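PDB 5UTT: sortase from Actinomyces oris, which probably acts as a class E sortase, a cysteine transpeptidase that cleaves the sorting signals of surface proteins and joins them to the cell wall. Local coordinates for residues Phe112-His117 with Trp163-Lys168; Gly74-Ala79 with Arg142-Thr147; Glu100-Thr105 with Gly178-Val183; Ala106-Val111 with Ala170-Arg175. All coordinates share one frame; numbering follows the deposited sequence.

Contact 1: Phe112-His117 with Trp163-Lys168; sequences FKVTGH and WIVHAK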
loop_
_atom_site.group_PDB
_atom_site.type_symbol
_atom_site.label_atom_id
_atom_site.label_comp_id
_atom_site.label_asym_id
_atom_site.label_seq_id
_atom_site.Cartn_x
_atom_site.Cartn_y
_atom_site.Cartn_z
ATOM N N PHE A 112 2.056 8.809 0.624
ATOM C CA PHE A 112 1.102 8.859 -0.474
ATOM C C PHE A 112 -0.228 9.417 0.030
ATOM O O PHE A 112 -0.616 9.236 1.207
ATOM C CB PHE A 112 0.892 7.465 -1.104
ATOM C CG PHE A 112 2.137 6.810 -1.582
ATOM C CD1 PHE A 112 3.010 6.147 -0.693
ATOM C CD2 PHE A 112 2.433 6.758 -2.929
ATOM C CE1 PHE A 112 4.153 5.517 -1.170
ATOM C CE2 PHE A 112 3.583 6.156 -3.406
ATOM C CZ PHE A 112 4.461 5.529 -2.532
ATOM N N LYS A 113 -0.981 10.071 -0.881
ATOM C CA LYS A 113 -2.303 10.573 -0.545
ATOM C C LYS A 113 -3.373 9.976 -1.453
ATOM O O LYS A 113 -3.195 9.945 -2.681
ATOM C CB LYS A 113 -2.318 12.098 -0.673
ATOM C CG LYS A 113 -1.381 12.776 0.305
ATOM C CD LYS A 113 -1.933 12.784 1.707
ATOM C CE LYS A 113 -1.479 14.030 2.483
ATOM N NZ LYS A 113 -2.085 15.343 2.027
ATOM N N VAL A 114 -4.437 9.432 -0.830
ATOM C CA VAL A 114 -5.499 8.750 -1.557
ATOM C C VAL A 114 -6.147 9.670 -2.624
ATOM O O VAL A 114 -6.466 10.828 -2.344
ATOM C CB VAL A 114 -6.571 8.168 -0.621
ATOM C CG1 VAL A 114 -7.772 7.687 -1.406
ATOM C CG2 VAL A 114 -5.986 7.021 0.174
ATOM N N THR A 115 -6.257 9.136 -3.846
ATOM C CA THR A 115 -6.863 9.844 -4.983
ATOM C C THR A 115 -8.275 9.324 -5.219
ATOM O O THR A 115 -9.123 10.003 -5.814
ATOM C CB THR A 115 -6.017 9.704 -6.263
ATOM O OG1 THR A 115 -5.846 8.311 -6.576
ATOM C CG2 THR A 115 -4.696 10.404 -6.090
ATOM N N GLY A 116 -8.557 8.107 -4.764
ATOM C CA GLY A 116 -9.861 7.522 -5.015
ATOM C C GLY A 116 -9.860 6.023 -4.703
ATOM O O GLY A 116 -8.801 5.439 -4.433
ATOM N N HIS A 117 -11.047 5.417 -4.740
ATOM C CA HIS A 117 -11.176 3.962 -4.657
ATOM C C HIS A 117 -12.037 3.417 -5.782
ATOM O O HIS A 117 -12.798 4.167 -6.435
ATOM C CB HIS A 117 -11.729 3.528 -3.291
ATOM C CG HIS A 117 -13.218 3.589 -3.185
ATOM N ND1 HIS A 117 -13.896 4.737 -2.861
ATOM C CD2 HIS A 117 -14.154 2.619 -3.310
ATOM C CE1 HIS A 117 -15.196 4.480 -2.826
ATOM N NE2 HIS A 117 -15.372 3.196 -3.081
ATOM N N TRP A 163 -11.942 -4.464 -3.538
ATOM C CA TRP A 163 -11.848 -3.050 -3.174
ATOM C C TRP A 163 -10.414 -2.569 -3.394
ATOM O O TRP A 163 -9.446 -3.097 -2.838
ATOM C CB TRP A 163 -12.291 -2.842 -1.732
ATOM C CG TRP A 163 -12.484 -1.408 -1.376
ATOM C CD1 TRP A 163 -11.533 -0.412 -1.303
ATOM C CD2 TRP A 163 -13.698 -0.827 -0.916
ATOM N NE1 TRP A 163 -12.108 0.760 -0.855
ATOM C CE2 TRP A 163 -13.447 0.526 -0.636
ATOM C CE3 TRP A 163 -15.004 -1.315 -0.763
ATOM C CZ2 TRP A 163 -14.443 1.364 -0.198
ATOM C CZ3 TRP A 163 -15.980 -0.480 -0.332
ATOM C CH2 TRP A 163 -15.698 0.846 -0.042
ATOM N N ILE A 164 -10.287 -1.511 -4.201
ATOM C CA ILE A 164 -8.994 -0.994 -4.642
ATOM C C ILE A 164 -8.860 0.449 -4.165
ATOM O O ILE A 164 -9.756 1.234 -4.354
ATOM C CB ILE A 164 -8.883 -0.932 -6.167
ATOM C CG1 ILE A 164 -9.343 -2.240 -6.811
ATOM C CG2 ILE A 164 -7.461 -0.534 -6.599
ATOM C CD1 ILE A 164 -8.496 -3.426 -6.425
ATOM N N VAL A 165 -7.740 0.771 -3.523
ATOM C CA VAL A 165 -7.431 2.172 -3.167
ATOM C C VAL A 165 -6.176 2.632 -3.888
ATOM O O VAL A 165 -5.140 2.004 -3.795
ATOM C CB VAL A 165 -7.274 2.391 -1.640
ATOM C CG1 VAL A 165 -6.833 3.828 -1.285
ATOM C CG2 VAL A 165 -8.570 2.095 -0.960
ATOM N N HIS A 166 -6.283 3.776 -4.553
ATOM C CA HIS A 166 -5.105 4.413 -5.175
ATOM C C HIS A 166 -4.634 5.653 -4.391
ATOM O O HIS A 166 -5.453 6.452 -3.955
ATOM C CB HIS A 166 -5.445 4.856 -6.615
ATOM C CG HIS A 166 -5.677 3.729 -7.562
ATOM N ND1 HIS A 166 -6.813 3.613 -8.338
ATOM C CD2 HIS A 166 -4.952 2.614 -7.794
ATOM C CE1 HIS A 166 -6.739 2.504 -9.052
ATOM N NE2 HIS A 166 -5.628 1.873 -8.725
ATOM N N ALA A 167 -3.323 5.808 -4.234
ATOM C CA ALA A 167 -2.727 6.969 -3.567
ATOM C C ALA A 167 -1.519 7.457 -4.376
ATOM O O ALA A 167 -0.680 6.675 -4.808
ATOM C CB ALA A 167 -2.347 6.675 -2.112
ATOM N N LYS A 168 -1.510 8.763 -4.633
ATOM C CA LYS A 168 -0.422 9.417 -5.367
ATOM C C LYS A 168 0.671 9.926 -4.411
ATOM O O LYS A 168 0.374 10.467 -3.349
ATOM C CB LYS A 168 -1.008 10.570 -6.184
ATOM C CG LYS A 168 0.014 11.270 -7.065
ATOM C CD LYS A 168 -0.667 12.227 -8.046
ATOM C CE LYS A 168 0.359 13.135 -8.676
ATOM N NZ LYS A 168 -0.178 13.957 -9.795
#
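His-117 and Trp-163 lay their rings almost parallel, the planes 8° apart, but slid so far that little more than the rims overlap. CD2 of His-117 lies 3.4 Å from CZ2 of Trp-163, and CZ2 sits over one face of the imidazole, toward its rim. The imidazole reaches this position because its CG stands between the backbone N and the carbonyl carbon (chi1 83°). The pair closes one end of an antiparallel ladder that illustrates how a beta bulge is absorbed. Val-114 faces Ala-167, yet Gly-116 already faces His-166, so that Thr-115 is the extra residue; its N still bonds to His-166 O at 2.8 Å. Toward the other end, Lys-168 is fixed by its main chain, which exchanges two hydrogen bonds with Lys-113. Its CB meets CG2 of Thr-115 at 3.7 Å, the two side chains crossing at about a right angle, and the extended chain carries NZ to a salt bridge with Asp-141. Ala-167 fills the opposite face of the sheet: its CB is 3.5 Å from CB of Phe-112. On that same face CG2 of Val-114 packs on CG1 of Val-165 at 3.6 Å. The two strands lie side by side in the sortase barrel, flanked by strand 100-104, whose Ile-101 touches Val-114, Val-165 and Ala-167, and by strand 142-150, whose Thr-145 touches Ile-164 and His-166.

Contact 2: Gly74-Ala79 with Arg142-Thr147; sequences GNFAIA and RYITLT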
loop_
_atom_site.group_PDB
_atom_site.type_symbol
_atom_site.label_atom_id
_atom_site.label_comp_id
_atom_site.label_asym_id
_atom_site.label_seq_id
_atom_site.Cartn_x
_atom_site.Cartn_y
_atom_site.Cartn_z
ATOM N N GLY A 74 5.565 4.803 -11.638
ATOM C CA GLY A 74 4.588 3.730 -11.969
ATOM C C GLY A 74 3.705 3.416 -10.796
ATOM O O GLY A 74 3.244 4.329 -10.105
ATOM N N ASN A 75 3.493 2.123 -10.521
ATOM C CA ASN A 75 2.495 1.755 -9.516
ATOM C C ASN A 75 2.976 0.620 -8.662
ATOM O O ASN A 75 3.223 -0.435 -9.193
ATOM C CB ASN A 75 1.224 1.337 -10.250
ATOM C CG ASN A 75 0.016 1.187 -9.325
ATOM O OD1 ASN A 75 0.089 1.459 -8.118
ATOM N ND2 ASN A 75 -1.102 0.787 -9.891
ATOM N N PHE A 76 3.193 0.897 -7.380
ATOM C CA PHE A 76 3.638 -0.117 -6.389
ATOM C C PHE A 76 2.361 -0.710 -5.801
ATOM O O PHE A 76 1.709 -0.086 -4.956
ATOM C CB PHE A 76 4.510 0.540 -5.334
ATOM C CG PHE A 76 4.929 -0.395 -4.208
ATOM C CD1 PHE A 76 5.967 -1.279 -4.404
ATOM C CD2 PHE A 76 4.341 -0.304 -2.953
ATOM C CE1 PHE A 76 6.376 -2.139 -3.378
ATOM C CE2 PHE A 76 4.747 -1.161 -1.910
ATOM C CZ PHE A 76 5.754 -2.062 -2.131
ATOM N N ALA A 77 1.997 -1.915 -6.195
ATOM C CA ALA A 77 0.697 -2.407 -5.826
ATOM C C ALA A 77 0.873 -3.508 -4.797
ATOM O O ALA A 77 1.799 -4.348 -4.904
ATOM C CB ALA A 77 -0.041 -2.918 -7.034
ATOM N N ILE A 78 0.031 -3.460 -3.795
ATOM C CA ILE A 78 0.093 -4.480 -2.724
ATOM C C ILE A 78 -1.271 -5.055 -2.408
ATOM O O ILE A 78 -2.297 -4.382 -2.381
ATOM C CB ILE A 78 0.771 -3.912 -1.446
ATOM C CG1 ILE A 78 0.011 -2.703 -0.919
ATOM C CG2 ILE A 78 2.267 -3.600 -1.673
ATOM C CD1 ILE A 78 0.527 -2.207 0.404
ATOM N N ALA A 79 -1.269 -6.349 -2.105
ATOM C CA ALA A 79 -2.472 -7.087 -1.732
ATOM C C ALA A 79 -2.462 -7.356 -0.246
ATOM O O ALA A 79 -1.400 -7.546 0.348
ATOM C CB ALA A 79 -2.508 -8.417 -2.511
ATOM N N ARG A 142 4.121 8.605 -9.250
ATOM C CA ARG A 142 4.388 7.458 -8.403
ATOM C C ARG A 142 3.127 7.182 -7.595
ATOM O O ARG A 142 2.642 8.065 -6.862
ATOM C CB ARG A 142 5.547 7.802 -7.500
ATOM C CG ARG A 142 6.862 8.037 -8.195
ATOM C CD ARG A 142 7.867 8.670 -7.251
ATOM N NE ARG A 142 9.160 8.716 -7.897
ATOM C CZ ARG A 142 9.530 9.626 -8.794
ATOM N NH1 ARG A 142 8.711 10.632 -9.131
ATOM N NH2 ARG A 142 10.742 9.537 -9.339
ATOM N N TYR A 143 2.576 5.966 -7.732
ATOM C CA TYR A 143 1.383 5.563 -6.980
ATOM C C TYR A 143 1.685 4.381 -6.094
ATOM O O TYR A 143 2.652 3.623 -6.337
ATOM C CB TYR A 143 0.238 5.136 -7.895
ATOM C CG TYR A 143 -0.557 6.264 -8.473
ATOM C CD1 TYR A 143 -1.694 6.713 -7.843
ATOM C CD2 TYR A 143 -0.124 6.927 -9.606
ATOM C CE1 TYR A 143 -2.434 7.756 -8.352
ATOM C CE2 TYR A 143 -0.849 7.974 -10.137
ATOM C CZ TYR A 143 -2.001 8.397 -9.481
ATOM O OH TYR A 143 -2.757 9.433 -9.943
ATOM N N ILE A 144 0.822 4.234 -5.101
ATOM C CA ILE A 144 0.663 2.938 -4.358
ATOM C C ILE A 144 -0.776 2.500 -4.609
ATOM O O ILE A 144 -1.666 3.341 -4.742
ATOM C CB ILE A 144 1.033 3.027 -2.851
ATOM C CG1 ILE A 144 1.109 1.615 -2.185
ATOM C CG2 ILE A 144 0.044 3.845 -2.029
ATOM C CD1 ILE A 144 1.622 1.575 -0.776
ATOM N N THR A 145 -1.002 1.185 -4.648
ATOM C CA THR A 145 -2.320 0.664 -4.829
ATOM C C THR A 145 -2.487 -0.419 -3.780
ATOM O O THR A 145 -1.624 -1.268 -3.668
ATOM C CB THR A 145 -2.532 0.063 -6.228
ATOM O OG1 THR A 145 -2.438 1.121 -7.216
ATOM C CG2 THR A 145 -3.910 -0.517 -6.365
ATOM N N LEU A 146 -3.575 -0.331 -3.038
ATOM C CA LEU A 146 -3.940 -1.400 -2.068
ATOM C C LEU A 146 -5.126 -2.141 -2.597
ATOM O O LEU A 146 -6.150 -1.485 -2.928
ATOM C CB LEU A 146 -4.275 -0.812 -0.702
ATOM C CG LEU A 146 -3.162 -0.627 0.353
ATOM C CD1 LEU A 146 -2.058 0.233 -0.151
ATOM C CD2 LEU A 146 -3.723 -0.052 1.652
ATOM N N THR A 147 -5.080 -3.484 -2.532
ATOM C CA THR A 147 -6.151 -4.335 -3.006
ATOM C C THR A 147 -6.569 -5.326 -1.944
ATOM O O THR A 147 -5.726 -5.840 -1.226
ATOM C CB THR A 147 -5.814 -5.119 -4.335
ATOM O OG1 THR A 147 -4.972 -6.264 -4.129
ATOM C CG2 THR A 147 -5.051 -4.225 -5.336
#
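Thr-145 OG1 donates to Asn-75 OD1 at 2.7 Å, a short bond between two adjacent parallel strands of the sortase beta-barrel. The hydroxyl lies in the amide plane, on a lone pair of OD1, with a C=O...O angle of 104°. Asn-75 holds CG anti to its backbone N (chi1 -169°), and its ND2 bonds to Ala-129 O, so the amide is gripped at both ends and its rotation is fixed. Thr-145, Leu-146 and Thr-147 open the TLxTC signature, which in sortases ends at the nucleophilic cysteine. The contact is thus a worked example of a buried polar link inside a strand that leads to an active site. Around it the parallel pairing runs in unbroken register from Gly-74 opposite Arg-142 to Ala-79 opposite Thr-147. Both backbone polar atoms of Thr-145 pair with the neighbouring strand: its N bonds to Phe-76 O at 3.0 Å and its O receives Ile-78 N at 2.7 Å. Phe-76, Ile-78, Ile-144 and Leu-146 form an apolar patch on the other face. Ile-78 and Leu-146 lie side by side and point the same way, their CD1 atoms 3.6 Å apart. Phe-76 and Ile-144 also run alongside each other, while the phenyl ring stacks on His-63 from strand 61-63. CG1 of Ile-144 comes to the edge of that phenyl ring, in its plane, 3.8 Å from CD2.

Contact 3: Glu100-Thr105 with Gly178-Val183; sequences EIIVST and GRPESV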
loop_
_atom_site.group_PDB
_atom_site.type_symbol
_atom_site.label_atom_id
_atom_site.label_comp_id
_atom_site.label_asym_id
_atom_site.label_seq_id
_atom_site.Cartn_x
_atom_site.Cartn_y
_atom_site.Cartn_z
ATOM N N GLU A 100 -3.825 9.690 4.218
ATOM C CA GLU A 100 -2.456 9.284 3.996
ATOM C C GLU A 100 -2.263 7.793 4.009
ATOM O O GLU A 100 -2.847 7.087 4.871
ATOM C CB GLU A 100 -1.560 9.860 5.091
ATOM C CG GLU A 100 -1.205 11.328 4.824
ATOM C CD GLU A 100 -0.323 11.963 5.868
ATOM O OE1 GLU A 100 -0.218 11.426 6.982
ATOM O OE2 GLU A 100 0.301 13.025 5.559
ATOM N N ILE A 101 -1.439 7.306 3.091
ATOM C CA ILE A 101 -0.952 5.907 3.117
ATOM C C ILE A 101 0.572 5.987 3.196
ATOM O O ILE A 101 1.239 6.597 2.326
ATOM C CB ILE A 101 -1.420 5.125 1.886
ATOM C CG1 ILE A 101 -2.958 5.021 1.877
ATOM C CG2 ILE A 101 -0.795 3.743 1.803
ATOM C CD1 ILE A 101 -3.487 4.267 0.692
ATOM N N ILE A 102 1.146 5.416 4.234
ATOM C CA ILE A 102 2.561 5.682 4.558
ATOM C C ILE A 102 3.294 4.372 4.530
ATOM O O ILE A 102 2.840 3.382 5.200
ATOM C CB ILE A 102 2.733 6.395 5.913
ATOM C CG1 ILE A 102 1.954 7.725 5.909
ATOM C CG2 ILE A 102 4.225 6.567 6.256
ATOM C CD1 ILE A 102 1.953 8.454 7.225
ATOM N N VAL A 103 4.415 4.332 3.777
ATOM C CA VAL A 103 5.291 3.189 3.837
ATOM C C VAL A 103 6.603 3.534 4.518
ATOM O O VAL A 103 7.279 4.490 4.159
ATOM C CB VAL A 103 5.516 2.492 2.474
ATOM C CG1 VAL A 103 6.331 1.221 2.671
ATOM C CG2 VAL A 103 4.179 2.254 1.799
ATOM N N SER A 104 6.972 2.762 5.509
ATOM C CA SER A 104 8.289 2.959 6.122
ATOM C C SER A 104 9.263 1.885 5.618
ATOM O O SER A 104 8.990 0.684 5.698
ATOM C CB SER A 104 8.202 3.005 7.640
ATOM O OG SER A 104 7.878 1.760 8.212
ATOM N N THR A 105 10.435 2.328 5.178
ATOM C CA THR A 105 11.545 1.418 4.872
ATOM C C THR A 105 12.684 1.725 5.825
ATOM O O THR A 105 12.585 2.655 6.645
ATOM C CB THR A 105 11.989 1.573 3.410
ATOM O OG1 THR A 105 12.574 2.864 3.194
ATOM C CG2 THR A 105 10.806 1.336 2.477
ATOM N N GLY A 178 13.686 12.405 10.501
ATOM C CA GLY A 178 12.339 12.796 10.844
ATOM C C GLY A 178 11.299 11.784 10.395
ATOM O O GLY A 178 11.614 10.837 9.672
ATOM N N ARG A 179 10.064 12.026 10.802
ATOM C CA ARG A 179 8.955 11.188 10.398
ATOM C C ARG A 179 7.677 12.037 10.272
ATOM O O ARG A 179 7.618 13.166 10.792
ATOM C CB ARG A 179 8.798 10.028 11.374
ATOM C CG ARG A 179 8.156 10.414 12.681
ATOM C CD ARG A 179 8.187 9.203 13.631
ATOM N NE ARG A 179 7.579 9.546 14.902
ATOM C CZ ARG A 179 7.830 8.936 16.072
ATOM N NH1 ARG A 179 8.686 7.942 16.154
ATOM N NH2 ARG A 179 7.217 9.349 17.158
ATOM N N PRO A 180 6.663 11.524 9.549
ATOM C CA PRO A 180 5.439 12.294 9.397
ATOM C C PRO A 180 4.729 12.596 10.702
ATOM O O PRO A 180 4.700 11.755 11.613
ATOM C CB PRO A 180 4.565 11.383 8.537
ATOM C CG PRO A 180 5.531 10.577 7.773
ATOM C CD PRO A 180 6.608 10.283 8.763
ATOM N N GLU A 181 4.073 13.743 10.745
ATOM C CA GLU A 181 3.352 14.166 11.949
ATOM C C GLU A 181 2.252 13.214 12.360
ATOM O O GLU A 181 1.996 13.084 13.555
ATOM C CB GLU A 181 2.757 15.558 11.776
ATOM C CG GLU A 181 3.791 16.679 11.902
ATOM C CD GLU A 181 4.301 16.900 13.326
ATOM O OE1 GLU A 181 3.466 17.036 14.257
ATOM O OE2 GLU A 181 5.534 16.954 13.527
ATOM N N SER A 182 1.623 12.566 11.381
ATOM C CA SER A 182 0.537 11.601 11.642
ATOM C C SER A 182 1.022 10.333 12.344
ATOM O O SER A 182 0.214 9.593 12.923
ATOM C CB SER A 182 -0.140 11.183 10.343
ATOM O OG SER A 182 0.796 10.605 9.440
ATOM N N VAL A 183 2.313 10.035 12.223
ATOM C CA VAL A 183 2.837 8.795 12.789
ATOM C C VAL A 183 2.873 9.018 14.304
ATOM O O VAL A 183 3.531 9.932 14.771
ATOM C CB VAL A 183 4.207 8.441 12.176
ATOM C CG1 VAL A 183 4.946 7.410 13.034
ATOM C CG2 VAL A 183 4.007 7.943 10.746
HETATM O O HOH W 1 1.451 13.510 8.334
#
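Glu-100 sets its CG anti to the carbonyl carbon (chi1 -80°) and then runs extended, whereas Ser-182 turns OG between its backbone N and carbonyl carbon (chi1 58°), which leaves Ser-182 OG beside OE1 of the acid. The serine belongs to a type I beta turn, Pro-180 to Val-183, closed by a bond from Val-183 N to Pro-180 O of 3.0 Å. This turn lies in the loop that follows the last strand of the sortase barrel and rests on strand 100-104. Ser-182 OG donates to Glu-100 OE1 at 2.8 Å, approaching nearly in line with the C-O bond. The same oxygen takes a second proton from a water, 3.0 Å from OE1, which in turn accepts from Ser-182 N. One carboxylate oxygen thereby grips both the side chain and, through the solvent molecule, the main chain of the turn, an example of how a single acid can fix a loop without strand pairing. Tyr-171 and the aliphatic part of Lys-113 pack on Glu-100 as well. Beside the polar pair Ile-102 offers one methyl to three residues. Its CD1 lies 4.1 Å from Pro-180 CB, equally far from Val-183 CG2, and only 3.3 Å from Ser-182 OG.

Contact 4: Ala106-Val111 with Ala170-Arg175; sequences AKTWYV and AYWMDR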
loop_
_atom_site.group_PDB
_atom_site.type_symbol
_atom_site.label_atom_id
_atom_site.label_comp_id
_atom_site.label_asym_id
_atom_site.label_seq_id
_atom_site.Cartn_x
_atom_site.Cartn_y
_atom_site.Cartn_z
ATOM N N ALA A 106 13.768 0.968 5.739
ATOM C CA ALA A 106 14.885 1.158 6.632
ATOM C C ALA A 106 15.459 2.588 6.602
ATOM O O ALA A 106 15.946 3.109 7.612
ATOM C CB ALA A 106 15.967 0.152 6.341
ATOM N N LYS A 107 15.433 3.200 5.431
ATOM C CA LYS A 107 16.029 4.519 5.231
ATOM C C LYS A 107 15.035 5.681 5.039
ATOM O O LYS A 107 15.370 6.873 5.211
ATOM C CB LYS A 107 16.968 4.411 4.010
ATOM C CG LYS A 107 18.058 3.366 4.199
ATOM C CD LYS A 107 19.079 3.256 3.055
ATOM C CE LYS A 107 19.969 2.042 3.284
ATOM N NZ LYS A 107 20.790 1.628 2.118
ATOM N N THR A 108 13.797 5.353 4.703
ATOM C CA THR A 108 12.885 6.317 4.093
ATOM C C THR A 108 11.437 6.217 4.524
ATOM O O THR A 108 10.956 5.132 4.740
ATOM C CB THR A 108 12.965 6.224 2.540
ATOM O OG1 THR A 108 14.341 6.327 2.138
ATOM C CG2 THR A 108 12.104 7.338 1.856
ATOM N N TRP A 109 10.767 7.351 4.714
ATOM C CA TRP A 109 9.303 7.380 4.828
ATOM C C TRP A 109 8.744 7.787 3.490
ATOM O O TRP A 109 9.091 8.872 2.987
ATOM C CB TRP A 109 8.852 8.397 5.864
ATOM C CG TRP A 109 9.202 8.058 7.272
ATOM C CD1 TRP A 109 10.273 8.512 7.977
ATOM C CD2 TRP A 109 8.450 7.228 8.181
ATOM N NE1 TRP A 109 10.269 7.991 9.253
ATOM C CE2 TRP A 109 9.150 7.210 9.406
ATOM C CE3 TRP A 109 7.263 6.497 8.071
ATOM C CZ2 TRP A 109 8.675 6.493 10.520
ATOM C CZ3 TRP A 109 6.803 5.804 9.167
ATOM C CH2 TRP A 109 7.502 5.818 10.370
ATOM N N TYR A 110 7.883 6.953 2.898
ATOM C CA TYR A 110 7.167 7.341 1.690
ATOM C C TYR A 110 5.724 7.658 2.030
ATOM O O TYR A 110 4.997 6.793 2.558
ATOM C CB TYR A 110 7.180 6.228 0.671
ATOM C CG TYR A 110 8.539 5.802 0.184
ATOM C CD1 TYR A 110 9.270 4.824 0.847
ATOM C CD2 TYR A 110 9.073 6.308 -0.998
ATOM C CE1 TYR A 110 10.479 4.400 0.385
ATOM C CE2 TYR A 110 10.299 5.889 -1.448
ATOM C CZ TYR A 110 10.997 4.928 -0.776
ATOM O OH TYR A 110 12.213 4.518 -1.224
ATOM N N VAL A 111 5.312 8.888 1.717
ATOM C CA VAL A 111 3.950 9.298 2.025
ATOM C C VAL A 111 3.151 9.564 0.736
ATOM O O VAL A 111 3.499 10.442 -0.113
ATOM C CB VAL A 111 3.870 10.525 2.975
ATOM C CG1 VAL A 111 2.415 10.928 3.172
ATOM C CG2 VAL A 111 4.568 10.321 4.320
ATOM N N ALA A 170 3.167 11.979 -2.318
ATOM C CA ALA A 170 3.093 13.347 -1.826
ATOM C C ALA A 170 4.458 13.874 -1.424
ATOM O O ALA A 170 4.918 14.882 -1.969
ATOM C CB ALA A 170 2.125 13.455 -0.650
ATOM N N TYR A 171 5.121 13.198 -0.500
ATOM C CA TYR A 171 6.477 13.586 -0.107
ATOM C C TYR A 171 7.187 12.402 0.506
ATOM O O TYR A 171 6.566 11.356 0.752
ATOM C CB TYR A 171 6.426 14.740 0.898
ATOM C CG TYR A 171 5.737 14.421 2.196
ATOM C CD1 TYR A 171 6.461 13.881 3.263
ATOM C CD2 TYR A 171 4.384 14.649 2.366
ATOM C CE1 TYR A 171 5.849 13.597 4.457
ATOM C CE2 TYR A 171 3.761 14.363 3.570
ATOM C CZ TYR A 171 4.518 13.831 4.600
ATOM O OH TYR A 171 3.937 13.526 5.790
ATOM N N TRP A 172 8.479 12.572 0.744
ATOM C CA TRP A 172 9.245 11.562 1.468
ATOM C C TRP A 172 10.104 12.194 2.542
ATOM O O TRP A 172 10.293 13.392 2.575
ATOM C CB TRP A 172 10.111 10.731 0.525
ATOM C CG TRP A 172 11.213 11.514 -0.246
ATOM C CD1 TRP A 172 11.036 12.357 -1.312
ATOM C CD2 TRP A 172 12.626 11.487 0.005
ATOM N NE1 TRP A 172 12.263 12.839 -1.743
ATOM C CE2 TRP A 172 13.245 12.337 -0.937
ATOM C CE3 TRP A 172 13.433 10.823 0.934
ATOM C CZ2 TRP A 172 14.625 12.516 -0.973
ATOM C CZ3 TRP A 172 14.788 11.021 0.917
ATOM C CH2 TRP A 172 15.380 11.859 -0.046
ATOM N N MET A 173 10.594 11.371 3.449
ATOM C CA MET A 173 11.500 11.846 4.490
ATOM C C MET A 173 12.610 10.850 4.702
ATOM O O MET A 173 12.378 9.635 4.601
ATOM C CB MET A 173 10.757 12.077 5.795
ATOM C CG MET A 173 9.584 13.039 5.714
ATOM S SD MET A 173 8.762 13.306 7.309
ATOM C CE MET A 173 10.060 14.170 8.176
ATOM N N ASP A 174 13.813 11.342 5.006
ATOM C CA ASP A 174 14.890 10.488 5.499
ATOM C C ASP A 174 14.512 10.046 6.907
ATOM O O ASP A 174 14.258 10.885 7.758
ATOM C CB ASP A 174 16.203 11.292 5.539
ATOM C CG ASP A 174 17.421 10.426 5.729
ATOM O OD1 ASP A 174 17.354 9.434 6.494
ATOM O OD2 ASP A 174 18.471 10.763 5.124
ATOM N N ARG A 175 14.461 8.736 7.158
ATOM C CA ARG A 175 13.977 8.228 8.444
ATOM C C ARG A 175 14.918 8.564 9.619
ATOM O O ARG A 175 14.495 8.577 10.784
ATOM C CB ARG A 175 13.787 6.715 8.342
ATOM C CG ARG A 175 13.175 6.043 9.560
ATOM C CD ARG A 175 13.101 4.542 9.346
ATOM N NE ARG A 175 12.325 3.876 10.392
ATOM C CZ ARG A 175 11.879 2.623 10.332
ATOM N NH1 ARG A 175 12.131 1.851 9.271
ATOM N NH2 ARG A 175 11.181 2.115 11.343
HETATM O O HOH W 2 11.962 8.421 11.699
#
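Val-111 sits over one face of the Tyr-171 ring, its CB 3.8 Å from the ring centroid and 14° off the normal, a CH-pi contact in which the two methyls straddle the far half of the ring: CG2 approaches CE1 and CG1 approaches CE2. Tyr-171 swings its CG between backbone N and carbonyl carbon (chi1 62°), on the same face of the sheet as the valine. A classic bulge lies here, Ala-170 and Tyr-171 both facing Val-111, whose O accepts from Ala-170 N at 2.7 Å and from Tyr-171 N at 3.2 Å. At the other end of this antiparallel pairing, Arg-175 crosses Trp-109 obliquely, guanidinium and indole planes 56° apart. It is the aliphatic stem that touches, CG of Arg-175 lying 3.5 Å from NE1 of Trp-109. In the indole plane NE1 donates to a water at 3.0 Å. On the reverse face CG2 of Thr-108 meets CE3 of Trp-172 at 3.8 Å. The case illustrates divided labour: methylenes pack on the tryptophan while NE goes to the C-terminal carboxylate of Asn-190 and NH1 to Thr-105 O. The arginine's positive charge is therefore probably balanced largely outside the strand pair, and may hold the chain terminus against the barrel.

How the contacts relate
Contacts 1 and 4 join the same two strands, 108-120 and 161-174, at successive places, and each contains a bulge; contact 1 lies nearer the centre of the chain, contact 4 farther out. Contact 2 is the most central and largely buried, a regular parallel ladder linked to contact 1 through backbone bonds such as Val-165 N to Leu-146 O. Contact 3, by contrast, is small and relies on side chains and water rather than strand pairing; it lies beside contact 4, where Gly-178 and Arg-179 reach Trp-109. Ile-101 brings the first three together, touching Val-114, Ala-167 and Ile-144. The central contact buries a short side-chain hydrogen bond, whereas the charged partners lie in the contacts farther out.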